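Ketosynthase (Streptomyces sp. MSC090213JE08, PDB 6KXD) probably catalyses the decarboxylative condensation of a fatty acyl chain with malonyl-ACP to a 3-oxoacyl-ACP, as the ketosynthase of the ishigamide polyketide synthase. Local coordinates at residues A[68-72]-A[73-77]; A[82-85]-A[86-90]. All blocks are in the same frame, centred on the assembly; numbering follows the deposited sequence.

Contact 1 (A[68-72]-A[73-77])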
# COMPACT_ATOMS: atom_id res chain seq x y z
N HIS A 68 -8.96 -7.67 21.70
CA HIS A 68 -9.41 -7.33 23.05
C HIS A 68 -10.01 -5.94 23.12
O HIS A 68 -10.95 -5.70 23.94
CB HIS A 68 -8.23 -7.46 24.02
CG HIS A 68 -7.78 -8.86 24.22
ND1 HIS A 68 -8.42 -9.72 25.10
CD2 HIS A 68 -6.75 -9.55 23.69
CE1 HIS A 68 -7.83 -10.89 25.07
NE2 HIS A 68 -6.80 -10.80 24.21
N HIS A 69 -9.44 -5.00 22.34
CA HIS A 69 -9.65 -3.59 22.54
C HIS A 69 -10.50 -2.99 21.44
O HIS A 69 -11.26 -2.15 21.70
CB HIS A 69 -8.33 -2.83 22.61
CG HIS A 69 -7.54 -3.22 23.79
ND1 HIS A 69 -6.20 -3.55 23.73
CD2 HIS A 69 -7.93 -3.36 25.08
CE1 HIS A 69 -5.79 -3.85 24.94
NE2 HIS A 69 -6.84 -3.77 25.78
N VAL A 70 -10.24 -3.38 20.19
CA VAL A 70 -10.90 -2.79 19.08
C VAL A 70 -12.23 -3.50 18.91
O VAL A 70 -12.25 -4.71 18.74
CB VAL A 70 -10.03 -2.93 17.82
CG1 VAL A 70 -10.77 -2.37 16.62
CG2 VAL A 70 -8.69 -2.23 17.99
N PRO A 71 -13.38 -2.80 18.87
CA PRO A 71 -14.64 -3.46 18.53
C PRO A 71 -14.53 -4.14 17.17
O PRO A 71 -13.99 -3.54 16.25
CB PRO A 71 -15.65 -2.33 18.45
CG PRO A 71 -15.05 -1.22 19.28
CD PRO A 71 -13.56 -1.38 19.15
N LEU A 72 -15.06 -5.35 17.07
CA LEU A 72 -15.00 -6.13 15.83
C LEU A 72 -15.68 -5.41 14.67
O LEU A 72 -15.21 -5.54 13.50
CB LEU A 72 -15.62 -7.51 16.05
CG LEU A 72 -14.87 -8.40 17.04
CD1 LEU A 72 -15.59 -9.74 17.21
CD2 LEU A 72 -13.43 -8.60 16.61
N ASP A 73 -16.72 -4.60 14.92
CA ASP A 73 -17.37 -3.98 13.82
C ASP A 73 -16.54 -2.79 13.28
O ASP A 73 -16.94 -2.20 12.31
CB ASP A 73 -18.80 -3.59 14.13
CG ASP A 73 -18.95 -2.47 15.13
OD1 ASP A 73 -17.92 -1.87 15.55
OD2 ASP A 73 -20.10 -2.25 15.53
N ASP A 74 -15.43 -2.45 13.93
CA ASP A 74 -14.54 -1.42 13.40
C ASP A 74 -13.71 -1.99 12.25
O ASP A 74 -13.01 -1.26 11.59
CB ASP A 74 -13.64 -0.88 14.51
CG ASP A 74 -14.31 0.19 15.35
OD1 ASP A 74 -15.49 0.45 15.09
OD2 ASP A 74 -13.60 0.77 16.22
N MET A 75 -13.74 -3.30 12.09
CA MET A 75 -12.88 -3.97 11.09
C MET A 75 -13.75 -4.92 10.29
O MET A 75 -14.65 -5.55 10.86
CB MET A 75 -11.84 -4.84 11.77
CG MET A 75 -10.97 -4.10 12.72
SD MET A 75 -10.04 -5.15 13.77
CE MET A 75 -11.22 -5.48 15.09
N GLY A 76 -13.41 -5.11 9.01
CA GLY A 76 -13.87 -6.26 8.34
C GLY A 76 -12.94 -7.42 8.62
O GLY A 76 -12.02 -7.34 9.43
N ARG A 77 -13.16 -8.50 7.89
CA ARG A 77 -12.44 -9.69 8.12
C ARG A 77 -10.93 -9.49 7.94
O ARG A 77 -10.12 -10.05 8.66
CB ARG A 77 -13.02 -10.78 7.22
CG ARG A 77 -12.53 -12.18 7.56
CD ARG A 77 -12.91 -12.64 8.96
NE ARG A 77 -14.21 -13.30 8.99
CZ ARG A 77 -14.43 -14.61 9.06
NH1 ARG A 77 -13.43 -15.47 9.04
NH2 ARG A 77 -15.67 -15.05 9.14
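A short 3-10 turn just ahead of helix 77-93 folds Val70, Pro71 and Leu72 against Asp74 and Met75. Its frame is a pair of consecutive i to i+3 backbone hydrogen bonds: Asp74 N donates to Pro71 O (2.9 Å, 156° at the hydrogen), and Met75 N donates to Leu72 O at 3.0 Å.

Inside the turn the methionine doubles back on the residues that precede it. Its chain runs extended through chi2 and then bends at chi3 (-85°), which swings CE across to Val70. CE meets Val70 CG1 at 3.5 Å, tighter than usual for two carbons, and also lies 3.6 Å from Pro71 O; Leu72 CD2 is a looser neighbour of the same methyl at 4.1 Å. Helices 77-93 and 147-156 continue this apolar patch, Val83 and Val151 both touching the Met75 side chain.

This is the approach to the N terminus of helix 77-93 in the thiolase-fold ketosynthase, with Gly76 as its N-cap residue. Over the proline, the Asp74 carboxylate reaches the ring with OD2, 3.6 Å from Pro71 CD, while its CB rests 3.2 Å from Pro71 O. The same OD2 is in a salt bridge with Arg154, whose side chain also touches Val70 and Pro71, so one arginine of helix 147-156 both pairs with the acid and packs on the turn. Leu72 O takes a second hydrogen bond from Gln80 NE2, linking the turn to the first turn of helix 77-93.

Contact 2 (A[82-85]-A[86-90])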
# COMPACT_ATOMS: atom_id res chain seq x y z
N ALA A 82 -5.56 -9.17 10.44
CA ALA A 82 -4.34 -8.43 10.58
C ALA A 82 -4.02 -8.26 12.07
O ALA A 82 -2.89 -8.52 12.55
CB ALA A 82 -4.49 -7.10 9.92
N VAL A 83 -5.07 -7.86 12.79
CA VAL A 83 -4.96 -7.54 14.23
C VAL A 83 -4.63 -8.84 14.98
O VAL A 83 -3.72 -8.85 15.82
CB VAL A 83 -6.25 -6.87 14.75
CG1 VAL A 83 -6.20 -6.68 16.26
CG2 VAL A 83 -6.52 -5.52 14.11
N ALA A 84 -5.35 -9.93 14.68
CA ALA A 84 -5.07 -11.22 15.32
C ALA A 84 -3.62 -11.65 15.08
O ALA A 84 -2.93 -12.01 16.02
CB ALA A 84 -6.09 -12.24 14.87
N ALA A 85 -3.12 -11.63 13.82
CA ALA A 85 -1.80 -12.02 13.55
C ALA A 85 -0.80 -11.08 14.25
O ALA A 85 0.28 -11.53 14.65
CB ALA A 85 -1.55 -12.04 12.05
N ALA A 86 -1.12 -9.79 14.32
CA ALA A 86 -0.26 -8.85 14.97
C ALA A 86 -0.13 -9.22 16.46
O ALA A 86 0.99 -9.24 16.97
CB ALA A 86 -0.78 -7.46 14.83
N ARG A 87 -1.27 -9.46 17.11
CA ARG A 87 -1.31 -9.92 18.53
C ARG A 87 -0.37 -11.12 18.65
O ARG A 87 0.57 -11.10 19.39
CB ARG A 87 -2.75 -10.16 18.96
CG ARG A 87 -2.92 -10.87 20.30
CD ARG A 87 -2.60 -9.95 21.46
NE ARG A 87 -3.59 -8.89 21.61
CZ ARG A 87 -3.38 -7.82 22.38
NH1 ARG A 87 -2.27 -7.74 23.08
NH2 ARG A 87 -4.24 -6.83 22.39
N MET A 88 -0.64 -12.16 17.85
CA MET A 88 0.15 -13.36 17.88
C MET A 88 1.63 -13.06 17.71
O MET A 88 2.47 -13.65 18.34
CB MET A 88 -0.26 -14.32 16.77
CG MET A 88 -1.56 -14.95 17.01
SD MET A 88 -1.88 -16.12 15.67
CE MET A 88 -3.52 -15.57 15.29
N ALA A 89 1.95 -12.15 16.78
CA ALA A 89 3.31 -11.90 16.45
C ALA A 89 4.01 -11.25 17.64
O ALA A 89 5.15 -11.58 17.91
CB ALA A 89 3.40 -11.03 15.24
N VAL A 90 3.35 -10.28 18.29
CA VAL A 90 3.99 -9.61 19.39
C VAL A 90 4.07 -10.57 20.59
O VAL A 90 5.12 -10.64 21.23
CB VAL A 90 3.38 -8.24 19.74
CG1 VAL A 90 3.55 -7.26 18.59
CG2 VAL A 90 1.94 -8.31 20.18
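With CG placed opposite the carbonyl carbon (chi1 -72°) and the next bond extended, the Met88 chain turns at chi3 and lays its methyl back along the helix over Ala84. CE comes to 4.2 Å from Ala84 CB and 3.7 Å from Ala84 O, while CG rests 3.4 Å from that oxygen. The carbonyl is therefore lined by the side chain of the very residue whose N-H it accepts: Met88 N to Ala84 O is 2.9 Å and almost straight at 178°.

Three more i to i+4 bonds of the same alpha-helix flank it, Ala86 N to Ala82 O, Arg87 N to Val83 O and Ala89 N to Ala85 O, each 2.8 Å, the last the most bent at 142°. This buried middle of helix 77-93 lies against the mixed beta-sheet of the ketosynthase core. The small methyls of Ala85 and Ala89 face strand 234-242, touching Ala235, Ile237 and Val239, and Ala84 and Met88 share Ile18 of strand 10-19.

Arg87 carries the polar side. Its guanidinium forms salt bridges with Glu97 and Glu155, and NE bonds to Trp66 O, so all three nitrogens of the buried group are engaged.

Following the chain from the N terminus, contact 1 closes a tight turn near the end of the loop that leads from strand 54-55 to helix 77-93. Contact 2 spans successive turns of that helix and closes no loop, so the two are in series, neither enclosing nor crossing the other, with centres about 13 Å apart. They also meet directly: Met75 SD packs on Val83 CG2 at 3.6 Å, and the imidazoles of His68 and His69 lie beside the Arg87 side chain. Glu155 of helix 147-156 serves both, receiving the backbone N-H groups of residues 68-70 as well as the Arg87 guanidinium. The loop and helix 147-156 are thus tied to helix 77-93, which itself packs on the sheet.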